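PDB 3C4N: uncharacterized protein DR_0571 from Deinococcus radiodurans R1, which is of unknown function but binds ADP and probably acts as an FAD-dependent oxidoreductase of the ETF-QO/FixC family. Local coordinates for residues 253-258 against 348-353; 287-292 against 315-320; 80-85 against 378-383; 168-173 against 277-282. One frame throughout, in Å; residues are numbered along the deposited sequence.

Contact 1 of 4, residues 253-258 against 348-353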
loop_
_atom_site.group_PDB
_atom_site.type_symbol
_atom_site.label_atom_id
_atom_site.label_comp_id
_atom_site.label_asym_id
_atom_site.label_seq_id
_atom_site.Cartn_x
_atom_site.Cartn_y
_atom_site.Cartn_z
ATOM N N ALA A 253 -26.760 4.114 -8.931
ATOM C CA ALA A 253 -27.051 4.019 -10.349
ATOM C C ALA A 253 -25.848 3.433 -11.084
ATOM O O ALA A 253 -24.696 3.733 -10.762
ATOM C CB ALA A 253 -27.398 5.386 -10.913
ATOM N N TYR A 254 -26.122 2.572 -12.057
ATOM C CA TYR A 254 -25.056 1.984 -12.842
ATOM C C TYR A 254 -24.932 2.786 -14.111
ATOM O O TYR A 254 -25.884 2.918 -14.886
ATOM C CB TYR A 254 -25.348 0.544 -13.211
ATOM C CG TYR A 254 -24.217 -0.112 -13.966
ATOM C CD1 TYR A 254 -22.990 -0.351 -13.353
ATOM C CD2 TYR A 254 -24.390 -0.546 -15.274
ATOM C CE1 TYR A 254 -21.969 -1.019 -14.023
ATOM C CE2 TYR A 254 -23.376 -1.213 -15.949
ATOM C CZ TYR A 254 -22.176 -1.452 -15.320
ATOM O OH TYR A 254 -21.212 -2.183 -15.967
ATOM N N ARG A 255 -23.735 3.312 -14.324
ATOM C CA ARG A 255 -23.461 4.130 -15.485
ATOM C C ARG A 255 -22.315 3.536 -16.275
ATOM O O ARG A 255 -21.293 3.144 -15.717
ATOM C CB ARG A 255 -23.115 5.538 -15.032
ATOM C CG ARG A 255 -22.736 6.479 -16.141
ATOM C CD ARG A 255 -22.121 7.725 -15.534
ATOM N NE ARG A 255 -22.959 8.898 -15.712
ATOM C CZ ARG A 255 -22.780 10.039 -15.062
ATOM N NH1 ARG A 255 -21.794 10.155 -14.182
ATOM N NH2 ARG A 255 -23.578 11.068 -15.309
ATOM N N GLN A 256 -22.504 3.481 -17.584
ATOM C CA GLN A 256 -21.506 2.936 -18.481
ATOM C C GLN A 256 -20.743 4.088 -19.128
ATOM O O GLN A 256 -21.259 5.200 -19.219
ATOM C CB GLN A 256 -22.200 2.089 -19.548
ATOM C CG GLN A 256 -23.119 1.028 -18.969
ATOM C CD GLN A 256 -23.834 0.229 -20.039
ATOM O OE1 GLN A 256 -24.690 0.754 -20.766
ATOM N NE2 GLN A 256 -23.486 -1.051 -20.146
ATOM N N PHE A 257 -19.517 3.829 -19.572
ATOM C CA PHE A 257 -18.718 4.874 -20.200
ATOM C C PHE A 257 -18.156 4.441 -21.551
ATOM O O PHE A 257 -16.934 4.431 -21.759
ATOM C CB PHE A 257 -17.569 5.295 -19.276
ATOM C CG PHE A 257 -18.010 5.665 -17.887
ATOM C CD1 PHE A 257 -18.291 4.677 -16.945
ATOM C CD2 PHE A 257 -18.121 6.999 -17.507
ATOM C CE1 PHE A 257 -18.669 5.013 -15.644
ATOM C CE2 PHE A 257 -18.499 7.347 -16.211
ATOM C CZ PHE A 257 -18.772 6.351 -15.275
ATOM N N PRO A 258 -19.038 4.084 -22.499
ATOM C CA PRO A 258 -18.551 3.662 -23.817
ATOM C C PRO A 258 -17.659 4.715 -24.472
ATOM O O PRO A 258 -17.859 5.918 -24.286
ATOM C CB PRO A 258 -19.841 3.396 -24.596
ATOM C CG PRO A 258 -20.845 4.282 -23.932
ATOM C CD PRO A 258 -20.509 4.159 -22.471
ATOM N N ALA A 348 -19.608 1.185 -13.987
ATOM C CA ALA A 348 -19.385 1.239 -12.545
ATOM C C ALA A 348 -20.623 1.715 -11.809
ATOM O O ALA A 348 -21.502 2.346 -12.396
ATOM C CB ALA A 348 -18.221 2.170 -12.230
ATOM N N TRP A 349 -20.693 1.414 -10.520
ATOM C CA TRP A 349 -21.831 1.858 -9.724
ATOM C C TRP A 349 -21.485 3.146 -8.981
ATOM O O TRP A 349 -20.466 3.222 -8.292
ATOM C CB TRP A 349 -22.246 0.784 -8.711
ATOM C CG TRP A 349 -22.934 -0.396 -9.313
ATOM C CD1 TRP A 349 -22.356 -1.560 -9.745
ATOM C CD2 TRP A 349 -24.340 -0.540 -9.534
ATOM N NE1 TRP A 349 -23.320 -2.419 -10.214
ATOM C CE2 TRP A 349 -24.547 -1.818 -10.097
ATOM C CE3 TRP A 349 -25.446 0.287 -9.309
ATOM C CZ2 TRP A 349 -25.822 -2.290 -10.439
ATOM C CZ3 TRP A 349 -26.719 -0.182 -9.649
ATOM C CH2 TRP A 349 -26.893 -1.458 -10.207
ATOM N N LEU A 350 -22.327 4.160 -9.136
ATOM C CA LEU A 350 -22.111 5.427 -8.453
ATOM C C LEU A 350 -23.208 5.650 -7.439
ATOM O O LEU A 350 -24.374 5.335 -7.689
ATOM C CB LEU A 350 -22.093 6.608 -9.428
ATOM C CG LEU A 350 -20.818 6.826 -10.264
ATOM C CD1 LEU A 350 -20.762 5.802 -11.393
ATOM C CD2 LEU A 350 -20.837 8.239 -10.844
ATOM N N ALA A 351 -22.828 6.170 -6.278
ATOM C CA ALA A 351 -23.803 6.449 -5.246
ATOM C C ALA A 351 -24.589 7.672 -5.666
ATOM O O ALA A 351 -24.080 8.552 -6.361
ATOM C CB ALA A 351 -23.120 6.706 -3.905
ATOM N N LEU A 352 -25.843 7.689 -5.244
ATOM C CA LEU A 352 -26.760 8.774 -5.499
ATOM C C LEU A 352 -27.223 9.210 -4.113
ATOM O O LEU A 352 -28.013 8.522 -3.461
ATOM C CB LEU A 352 -27.935 8.284 -6.338
ATOM C CG LEU A 352 -27.906 8.788 -7.777
ATOM C CD1 LEU A 352 -26.555 8.491 -8.405
ATOM C CD2 LEU A 352 -29.025 8.150 -8.569
ATOM N N PRO A 353 -26.697 10.342 -3.626
ATOM C CA PRO A 353 -27.110 10.797 -2.300
ATOM C C PRO A 353 -28.613 11.099 -2.308
ATOM O O PRO A 353 -29.121 11.763 -3.215
ATOM C CB PRO A 353 -26.254 12.047 -2.082
ATOM C CG PRO A 353 -25.048 11.827 -2.984
ATOM C CD PRO A 353 -25.686 11.243 -4.210
#

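Contact 2 of 4, residues 287-292 against 315-320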
loop_
_atom_site.group_PDB
_atom_site.type_symbol
_atom_site.label_atom_id
_atom_site.label_comp_id
_atom_site.label_asym_id
_atom_site.label_seq_id
_atom_site.Cartn_x
_atom_site.Cartn_y
_atom_site.Cartn_z
ATOM N N LEU A 287 -17.789 8.704 -23.579
ATOM C CA LEU A 287 -19.186 9.102 -23.472
ATOM C C LEU A 287 -19.675 8.930 -22.029
ATOM O O LEU A 287 -19.601 7.836 -21.476
ATOM C CB LEU A 287 -20.014 8.268 -24.469
ATOM C CG LEU A 287 -21.456 8.649 -24.782
ATOM C CD1 LEU A 287 -21.895 8.085 -26.125
ATOM C CD2 LEU A 287 -22.333 8.132 -23.663
ATOM N N VAL A 288 -20.146 10.019 -21.416
ATOM C CA VAL A 288 -20.644 9.998 -20.031
ATOM C C VAL A 288 -22.166 10.206 -20.022
ATOM O O VAL A 288 -22.661 11.337 -19.990
ATOM C CB VAL A 288 -19.958 11.106 -19.171
ATOM C CG1 VAL A 288 -20.369 10.979 -17.702
ATOM C CG2 VAL A 288 -18.453 11.002 -19.296
ATOM N N PRO A 289 -22.929 9.102 -20.038
ATOM C CA PRO A 289 -24.393 9.168 -20.046
ATOM C C PRO A 289 -24.983 9.944 -18.876
ATOM O O PRO A 289 -24.344 10.135 -17.839
ATOM C CB PRO A 289 -24.819 7.695 -20.021
ATOM C CG PRO A 289 -23.646 6.981 -20.609
ATOM C CD PRO A 289 -22.481 7.704 -19.966
ATOM N N ALA A 290 -26.213 10.400 -19.061
ATOM C CA ALA A 290 -26.895 11.127 -18.016
ATOM C C ALA A 290 -27.569 10.072 -17.145
ATOM O O ALA A 290 -27.838 8.956 -17.598
ATOM C CB ALA A 290 -27.929 12.057 -18.623
ATOM N N ILE A 291 -27.804 10.416 -15.885
ATOM C CA ILE A 291 -28.478 9.515 -14.964
ATOM C C ILE A 291 -29.871 10.105 -14.805
ATOM O O ILE A 291 -30.043 11.166 -14.199
ATOM C CB ILE A 291 -27.789 9.469 -13.580
ATOM C CG1 ILE A 291 -26.287 9.221 -13.745
ATOM C CG2 ILE A 291 -28.410 8.358 -12.721
ATOM C CD1 ILE A 291 -25.933 7.920 -14.436
ATOM N N HIS A 292 -30.859 9.427 -15.376
ATOM C CA HIS A 292 -32.236 9.887 -15.318
ATOM C C HIS A 292 -32.886 9.506 -14.011
ATOM O O HIS A 292 -33.745 10.228 -13.508
ATOM C CB HIS A 292 -33.027 9.290 -16.473
ATOM C CG HIS A 292 -32.454 9.613 -17.813
ATOM N ND1 HIS A 292 -32.313 10.906 -18.266
ATOM C CD2 HIS A 292 -31.964 8.813 -18.789
ATOM C CE1 HIS A 292 -31.760 10.890 -19.465
ATOM N NE2 HIS A 292 -31.538 9.632 -19.806
ATOM N N ARG A 315 -30.782 -0.158 -22.313
ATOM C CA ARG A 315 -31.886 0.346 -23.119
ATOM C C ARG A 315 -31.988 1.874 -23.013
ATOM O O ARG A 315 -32.118 2.574 -24.019
ATOM C CB ARG A 315 -33.194 -0.328 -22.671
ATOM C CG ARG A 315 -34.476 0.200 -23.319
ATOM C CD ARG A 315 -35.722 -0.459 -22.688
ATOM N NE ARG A 315 -35.709 -0.378 -21.224
ATOM C CZ ARG A 315 -35.889 0.740 -20.522
ATOM N NH1 ARG A 315 -36.110 1.896 -21.139
ATOM N NH2 ARG A 315 -35.830 0.703 -19.194
ATOM N N GLU A 316 -31.895 2.394 -21.796
ATOM C CA GLU A 316 -31.999 3.828 -21.603
ATOM C C GLU A 316 -30.940 4.642 -22.323
ATOM O O GLU A 316 -31.236 5.709 -22.859
ATOM C CB GLU A 316 -31.983 4.155 -20.120
ATOM C CG GLU A 316 -33.261 3.747 -19.435
ATOM C CD GLU A 316 -33.425 4.420 -18.099
ATOM O OE1 GLU A 316 -32.622 4.113 -17.192
ATOM O OE2 GLU A 316 -34.345 5.262 -17.965
ATOM N N LEU A 317 -29.708 4.145 -22.340
ATOM C CA LEU A 317 -28.630 4.853 -23.019
ATOM C C LEU A 317 -28.905 4.806 -24.524
ATOM O O LEU A 317 -28.721 5.795 -25.234
ATOM C CB LEU A 317 -27.279 4.201 -22.716
ATOM C CG LEU A 317 -26.059 5.133 -22.724
ATOM C CD1 LEU A 317 -24.786 4.292 -22.757
ATOM C CD2 LEU A 317 -26.092 6.060 -23.914
ATOM N N LEU A 318 -29.350 3.646 -24.995
ATOM C CA LEU A 318 -29.673 3.447 -26.401
ATOM C C LEU A 318 -30.702 4.476 -26.854
ATOM O O LEU A 318 -30.536 5.121 -27.888
ATOM C CB LEU A 318 -30.229 2.037 -26.616
ATOM C CG LEU A 318 -29.348 0.928 -27.204
ATOM C CD1 LEU A 318 -27.869 1.318 -27.176
ATOM C CD2 LEU A 318 -29.596 -0.352 -26.425
ATOM N N GLU A 319 -31.763 4.632 -26.072
ATOM C CA GLU A 319 -32.814 5.580 -26.414
ATOM C C GLU A 319 -32.248 6.993 -26.456
ATOM O O GLU A 319 -32.520 7.747 -27.391
ATOM C CB GLU A 319 -33.954 5.517 -25.390
ATOM C CG GLU A 319 -34.436 4.109 -25.057
ATOM C CD GLU A 319 -35.646 4.106 -24.149
ATOM O OE1 GLU A 319 -35.675 4.892 -23.182
ATOM O OE2 GLU A 319 -36.574 3.314 -24.394
ATOM N N ASP A 320 -31.462 7.353 -25.442
ATOM C CA ASP A 320 -30.865 8.689 -25.379
ATOM C C ASP A 320 -30.076 8.961 -26.659
ATOM O O ASP A 320 -30.241 10.008 -27.291
ATOM C CB ASP A 320 -29.935 8.823 -24.156
ATOM C CG ASP A 320 -30.695 9.011 -22.845
ATOM O OD1 ASP A 320 -31.679 9.783 -22.825
ATOM O OD2 ASP A 320 -30.297 8.406 -21.827
HETATM O O HOH W 1 -27.652 10.212 -21.568
HETATM O O HOH W 2 -30.879 6.648 -15.613
#

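Contact 3 of 4, residues 80-85 against 378-383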
loop_
_atom_site.group_PDB
_atom_site.type_symbol
_atom_site.label_atom_id
_atom_site.label_comp_id
_atom_site.label_asym_id
_atom_site.label_seq_id
_atom_site.Cartn_x
_atom_site.Cartn_y
_atom_site.Cartn_z
ATOM N N ILE A 80 -12.012 5.319 -11.004
ATOM C CA ILE A 80 -11.195 5.075 -12.175
ATOM C C ILE A 80 -11.871 5.464 -13.495
ATOM O O ILE A 80 -11.205 5.966 -14.398
ATOM C CB ILE A 80 -10.770 3.581 -12.211
ATOM C CG1 ILE A 80 -9.800 3.327 -13.363
ATOM C CG2 ILE A 80 -12.006 2.693 -12.335
ATOM C CD1 ILE A 80 -8.477 4.052 -13.222
ATOM N N LEU A 81 -13.182 5.252 -13.607
ATOM C CA LEU A 81 -13.923 5.586 -14.838
ATOM C C LEU A 81 -14.497 7.005 -14.860
ATOM O O LEU A 81 -14.942 7.485 -15.903
ATOM C CB LEU A 81 -15.083 4.598 -15.053
ATOM C CG LEU A 81 -14.770 3.088 -15.167
ATOM C CD1 LEU A 81 -16.064 2.278 -15.373
ATOM C CD2 LEU A 81 -13.815 2.862 -16.314
ATOM N N ALA A 82 -14.509 7.672 -13.713
ATOM C CA ALA A 82 -15.042 9.026 -13.650
ATOM C C ALA A 82 -14.320 9.895 -14.687
ATOM O O ALA A 82 -13.106 9.813 -14.827
ATOM C CB ALA A 82 -14.851 9.601 -12.236
ATOM N N PRO A 83 -15.060 10.729 -15.430
ATOM C CA PRO A 83 -14.415 11.575 -16.432
ATOM C C PRO A 83 -13.511 12.670 -15.887
ATOM O O PRO A 83 -12.713 13.237 -16.628
ATOM C CB PRO A 83 -15.594 12.118 -17.238
ATOM C CG PRO A 83 -16.709 12.116 -16.265
ATOM C CD PRO A 83 -16.524 10.802 -15.555
ATOM N N GLY A 84 -13.620 12.968 -14.599
ATOM C CA GLY A 84 -12.787 14.020 -14.022
ATOM C C GLY A 84 -12.977 15.394 -14.661
ATOM O O GLY A 84 -12.020 16.029 -15.110
ATOM N N VAL A 85 -14.219 15.864 -14.704
ATOM C CA VAL A 85 -14.507 17.169 -15.280
ATOM C C VAL A 85 -14.916 18.181 -14.216
ATOM O O VAL A 85 -15.939 18.014 -13.561
ATOM C CB VAL A 85 -15.665 17.113 -16.291
ATOM C CG1 VAL A 85 -15.923 18.501 -16.847
ATOM C CG2 VAL A 85 -15.337 16.147 -17.410
ATOM N N LEU A 378 -21.389 14.373 -9.006
ATOM C CA LEU A 378 -20.751 15.692 -9.039
ATOM C C LEU A 378 -19.385 15.681 -8.350
ATOM O O LEU A 378 -18.745 16.725 -8.199
ATOM C CB LEU A 378 -21.650 16.760 -8.397
ATOM C CG LEU A 378 -22.988 17.067 -9.098
ATOM C CD1 LEU A 378 -23.776 18.035 -8.252
ATOM C CD2 LEU A 378 -22.769 17.641 -10.481
ATOM N N ALA A 379 -18.923 14.491 -7.979
ATOM C CA ALA A 379 -17.644 14.364 -7.294
ATOM C C ALA A 379 -16.460 15.051 -7.987
ATOM O O ALA A 379 -15.515 15.471 -7.320
ATOM C CB ALA A 379 -17.323 12.899 -7.044
ATOM N N ASP A 380 -16.492 15.172 -9.306
ATOM C CA ASP A 380 -15.381 15.825 -9.980
ATOM C C ASP A 380 -15.302 17.321 -9.632
ATOM O O ASP A 380 -14.216 17.901 -9.616
ATOM C CB ASP A 380 -15.467 15.613 -11.506
ATOM C CG ASP A 380 -15.353 14.121 -11.908
ATOM O OD1 ASP A 380 -14.462 13.411 -11.367
ATOM O OD2 ASP A 380 -16.148 13.672 -12.773
ATOM N N THR A 381 -16.437 17.942 -9.324
ATOM C CA THR A 381 -16.426 19.367 -8.986
ATOM C C THR A 381 -16.443 19.655 -7.485
ATOM O O THR A 381 -15.958 20.696 -7.048
ATOM C CB THR A 381 -17.632 20.100 -9.617
ATOM O OG1 THR A 381 -17.605 19.935 -11.040
ATOM C CG2 THR A 381 -17.590 21.596 -9.286
ATOM N N LEU A 382 -16.980 18.720 -6.707
ATOM C CA LEU A 382 -17.127 18.905 -5.267
ATOM C C LEU A 382 -16.568 17.799 -4.355
ATOM O O LEU A 382 -16.694 17.898 -3.135
ATOM C CB LEU A 382 -18.620 19.065 -4.966
ATOM C CG LEU A 382 -19.409 20.064 -5.827
ATOM C CD1 LEU A 382 -20.906 19.829 -5.670
ATOM C CD2 LEU A 382 -19.042 21.471 -5.440
ATOM N N GLY A 383 -15.963 16.759 -4.928
ATOM C CA GLY A 383 -15.452 15.643 -4.133
ATOM C C GLY A 383 -14.455 15.911 -3.012
ATOM O O GLY A 383 -14.702 15.539 -1.870
HETATM O O HOH W 3 -18.432 17.284 -12.359
HETATM O O HOH W 4 -17.800 15.600 -14.792
#

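Contact 4 of 4, residues 168-173 against 277-282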
loop_
_atom_site.group_PDB
_atom_site.type_symbol
_atom_site.label_atom_id
_atom_site.label_comp_id
_atom_site.label_asym_id
_atom_site.label_seq_id
_atom_site.Cartn_x
_atom_site.Cartn_y
_atom_site.Cartn_z
ATOM N N THR A 168 -10.003 19.324 -16.865
ATOM C CA THR A 168 -10.064 17.868 -16.976
ATOM C C THR A 168 -8.857 17.255 -16.285
ATOM O O THR A 168 -7.750 17.790 -16.349
ATOM C CB THR A 168 -10.100 17.340 -18.437
ATOM O OG1 THR A 168 -9.088 17.978 -19.219
ATOM C CG2 THR A 168 -11.470 17.578 -19.056
ATOM N N TYR A 169 -9.088 16.137 -15.608
ATOM C CA TYR A 169 -8.028 15.418 -14.911
ATOM C C TYR A 169 -8.462 13.977 -14.745
ATOM O O TYR A 169 -9.621 13.636 -14.996
ATOM C CB TYR A 169 -7.789 16.035 -13.535
ATOM C CG TYR A 169 -8.979 15.946 -12.592
ATOM C CD1 TYR A 169 -9.105 14.892 -11.663
ATOM C CD2 TYR A 169 -9.964 16.929 -12.605
ATOM C CE1 TYR A 169 -10.185 14.837 -10.764
ATOM C CE2 TYR A 169 -11.037 16.884 -11.722
ATOM C CZ TYR A 169 -11.143 15.846 -10.804
ATOM O OH TYR A 169 -12.194 15.853 -9.912
ATOM N N ARG A 170 -7.544 13.125 -14.311
ATOM C CA ARG A 170 -7.888 11.722 -14.099
ATOM C C ARG A 170 -8.148 11.488 -12.616
ATOM O O ARG A 170 -7.243 11.606 -11.790
ATOM C CB ARG A 170 -6.752 10.810 -14.580
ATOM C CG ARG A 170 -6.407 10.957 -16.049
ATOM C CD ARG A 170 -7.602 10.616 -16.925
ATOM N NE ARG A 170 -8.059 9.244 -16.699
ATOM C CZ ARG A 170 -7.526 8.165 -17.264
ATOM N NH1 ARG A 170 -6.509 8.289 -18.109
ATOM N NH2 ARG A 170 -8.002 6.961 -16.968
ATOM N N PRO A 171 -9.391 11.150 -12.255
ATOM C CA PRO A 171 -9.728 10.906 -10.849
ATOM C C PRO A 171 -8.868 9.797 -10.263
ATOM O O PRO A 171 -8.538 9.813 -9.076
ATOM C CB PRO A 171 -11.205 10.512 -10.904
ATOM C CG PRO A 171 -11.705 11.230 -12.126
ATOM C CD PRO A 171 -10.578 10.998 -13.112
ATOM N N GLY A 172 -8.515 8.834 -11.118
ATOM C CA GLY A 172 -7.685 7.717 -10.710
ATOM C C GLY A 172 -6.353 8.225 -10.199
ATOM O O GLY A 172 -5.878 7.797 -9.148
ATOM N N SER A 173 -5.745 9.143 -10.941
ATOM C CA SER A 173 -4.473 9.718 -10.521
ATOM C C SER A 173 -4.635 10.519 -9.231
ATOM O O SER A 173 -3.753 10.513 -8.378
ATOM C CB SER A 173 -3.916 10.637 -11.606
ATOM O OG SER A 173 -3.487 9.887 -12.722
ATOM N N THR A 277 -22.420 13.711 -21.974
ATOM C CA THR A 277 -21.138 14.414 -22.056
ATOM C C THR A 277 -20.109 13.717 -22.960
ATOM O O THR A 277 -20.018 12.497 -22.985
ATOM C CB THR A 277 -20.507 14.591 -20.644
ATOM O OG1 THR A 277 -21.428 15.272 -19.787
ATOM C CG2 THR A 277 -19.230 15.395 -20.715
ATOM N N LEU A 278 -19.345 14.505 -23.708
ATOM C CA LEU A 278 -18.301 13.957 -24.550
ATOM C C LEU A 278 -16.982 14.468 -23.975
ATOM O O LEU A 278 -16.609 15.634 -24.150
ATOM C CB LEU A 278 -18.493 14.387 -26.007
ATOM C CG LEU A 278 -19.729 13.755 -26.681
ATOM C CD1 LEU A 278 -19.892 14.252 -28.126
ATOM C CD2 LEU A 278 -19.582 12.230 -26.668
ATOM N N ARG A 279 -16.302 13.578 -23.251
ATOM C CA ARG A 279 -15.040 13.882 -22.591
ATOM C C ARG A 279 -13.854 13.473 -23.439
ATOM O O ARG A 279 -13.525 12.286 -23.538
ATOM C CB ARG A 279 -14.975 13.164 -21.233
ATOM C CG ARG A 279 -13.559 12.946 -20.640
ATOM C CD ARG A 279 -12.885 14.232 -20.166
ATOM N NE ARG A 279 -11.966 14.002 -19.035
ATOM C CZ ARG A 279 -10.638 13.909 -19.120
ATOM N NH1 ARG A 279 -10.023 14.025 -20.289
ATOM N NH2 ARG A 279 -9.921 13.695 -18.029
ATOM N N PRO A 280 -13.195 14.454 -24.075
ATOM C CA PRO A 280 -12.028 14.145 -24.910
ATOM C C PRO A 280 -10.939 13.478 -24.067
ATOM O O PRO A 280 -10.580 13.970 -22.997
ATOM C CB PRO A 280 -11.609 15.515 -25.441
ATOM C CG PRO A 280 -12.103 16.466 -24.374
ATOM C CD PRO A 280 -13.455 15.905 -24.038
ATOM N N GLN A 281 -10.415 12.359 -24.548
ATOM C CA GLN A 281 -9.394 11.639 -23.802
ATOM C C GLN A 281 -8.713 10.573 -24.659
ATOM O O GLN A 281 -9.368 9.893 -25.450
ATOM C CB GLN A 281 -10.028 10.982 -22.576
ATOM C CG GLN A 281 -9.036 10.341 -21.642
ATOM C CD GLN A 281 -9.710 9.557 -20.527
ATOM O OE1 GLN A 281 -10.401 10.124 -19.655
ATOM N NE2 GLN A 281 -9.519 8.236 -20.551
ATOM N N ASN A 282 -7.398 10.432 -24.510
ATOM C CA ASN A 282 -6.658 9.440 -25.283
ATOM C C ASN A 282 -6.903 9.563 -26.787
ATOM O O ASN A 282 -7.056 8.557 -27.478
ATOM C CB ASN A 282 -7.039 8.032 -24.828
ATOM C CG ASN A 282 -5.943 7.369 -24.027
ATOM O OD1 ASN A 282 -5.446 7.933 -23.045
ATOM N ND2 ASN A 282 -5.559 6.162 -24.436
#

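Contact 1 of 4, residues 253-258 against 348-353
Y254 and W349 meet across two antiparallel strands, where they form a non-hydrogen-bonded pair. The methylene of Y254 lies over the indole: Y254 CB is 3.7 Å from the centroid of the W349 six-membered ring and 2° off its normal, a CH-pi contact. The two rings meet obliquely, with Y254 CD1 3.8 Å from W349 NE1. Y254 CG is anti to the backbone N (chi1 -177°), which sets it near A348 O. The phenol ring lies against the backbone of A348, with Y254 CD1 3.2 Å from A348 O. An alanine in place of W349 would probably leave the Y254 methylene without its aromatic surface and open a gap beside the backbone of A253. Strands 251-260 and 347-352 belong to the mixed sheet of strand 284-288, not to that of strand 36-42. Four backbone bonds join them here, two between A253 and L350 and two between R255 and A348. The longer pair measures 3.1 Å each way, R255 N to A348 O and A348 N to R255 O. On the face away from Y254, A253 CB meets L352 CD2 at 4.0 Å. R255 NH1 touches L350 CD2 on the same face, while R255 NH2 is bonded to P289 O. The W349 indole also receives R252 in a cation-pi contact. The L350 side chain comes about 4 Å from that of A78, which binds ADP.

Contact 2 of 4, residues 287-292 against 315-320
A His-carboxylate hydrogen bond, H292 to D320, ties the loop after strand 284-288 to helix 315-324, which packs beside the sheet. The two side chains reach toward each other tip to tip. H292 NE2 donates to D320 OD2 over 2.7 Å, with an angle of 162° at the hydrogen. The oxygen lies in the imidazole plane and uses its syn lone pair. Ring and carboxylate are turned 48° apart. D320 CG is anti to its carbonyl carbon (chi1 -77°), which brings it up to the edge of the H292 ring. E316, one turn earlier, adds a second carboxylate, with E316 OE2 5.5 Å from H292 NE2. The bonded D320, with E316 nearby, may favour a protonated imidazole, though its charge is not seen. The link is at the surface, and water fills in beside it. One water accepts from A290 N at 2.9 Å and gives a weak bond to D320 OD2. Another accepts from H292 N and gives a weak bond to E316 OE1. Farther in, the contact is apolar. L317 and P289 cross obliquely, and L287 CD2 meets L317 CD2 at 4.3 Å. L317 also touches Q256 and P258 of strand 251-260, so this leucine joins the helix to two neighbouring strands. The closest apolar approach between the segments is P289 CG to L317 CD1, 3.6 Å.

Contact 3 of 4, residues 80-85 against 378-383
D380 presses its side chain against the backbone of G84 and V85, and this is the tight part of the contact. D380 OD1 lies 3.2 Å from G84 CA, and D380 CB is 3.2 Å from V85 O. D380 CG is anti to its own carbonyl carbon (chi1 -63°), which sets it 3.3 Å from G84 CA. A82 CB borders the carboxylate at 3.9 Å from D380 OD1. The P83 ring crosses the aspartate at about a right angle, with P83 CG near D380 OD2. G84 has a positive phi (60°), which glycine adopts easily; a CB here would point away from D380. The other side is looser and wet. T381 OG1 stands 3.6 Å from V85 O, and one water sits between them, 2.9 Å from V85 O. A second water lies between V85 O and D380 OD2. These waters have more acceptors nearby than protons, so not every link can be made at once. D380 is in the first turn of helix 379-398, and D380 OD1 forms a salt bridge with R46. R46 lies within what is probably the GxGxxG turn of a Rossmann-type fold, next to M47, which binds ADP. The contact thus joins three parts of the fold: the C-terminal helix, the loop after helix 78-81 and the turn with R46. An alanine in place of D380 would probably leave R46 without its charge partner and open a gap beside G84. The carboxylate is buried, and its negative charge is probably stabilised by R46 together with the N-terminal end of its own helix.

Contact 4 of 4, residues 168-173 against 277-282
T168 and R279 meet between two strands of one mixed sheet, 167-169 and 276-281, which are not paired with each other. The guanidinium of R279 lies between two groups. T168 CB sits over the centre of one face, 3.5 Å from R279 CZ. Q281 OE1, from the same strand as R279, is over the centre of the opposite face, 3.8 Å above the plane. T168 CG2 is anti to its own carbonyl carbon and also touches the arginine, 3.6 Å from R279 NE. T168 OG1 is bonded instead to R121 and E119. At the edge of the guanidinium, R279 NH2 gives a weak bond to Y169 O, 3.0 Å long and bent to 133° at the hydrogen. R170 is turned quite differently. Its guanidinium plane stands at 85° to that of R279. It stacks on the Q281 amide, the two flat groups only 18° apart, with Q281 NE2 over the centre of the R170 face and 3.8 Å from R170 CZ. The R170 chain bends at both chi2 and chi3 on its way there. R170 NE and R279 NH2 are 5.0 Å apart, so the like charges are near but not in contact, and the Q281 amide meets both arginines. Outside the segments, R279 NE is bonded to P83 O and Y169 OH to D380 O, which connects this part of the sheet to the loop 80-85 and the C-terminal helix. Within its own strand, R279 NH1 donates to P280 O at 2.8 Å, close to the guanidinium plane.

Overall arrangement
From the N terminus, residues 80-85 open the widest loop, closed when contact 3 reaches 378-383; the other three contacts nest inside it. Residues 168-173 come next and close on 277-282 in contact 4. Before that closure, 253-258 has already begun contact 1, which ends at 348-353, so contacts 1 and 4 cross. Contact 2, 287-292 against 315-320, follows contact 4 in series and nests inside contact 1. Contacts 1, 2 and 4 all reach the same mixed sheet, where strand 284-288 lies between strands 251-260 and 276-281. Contact 3 joins this region to the C-terminal helix, and P83 packs against both F257 and V288.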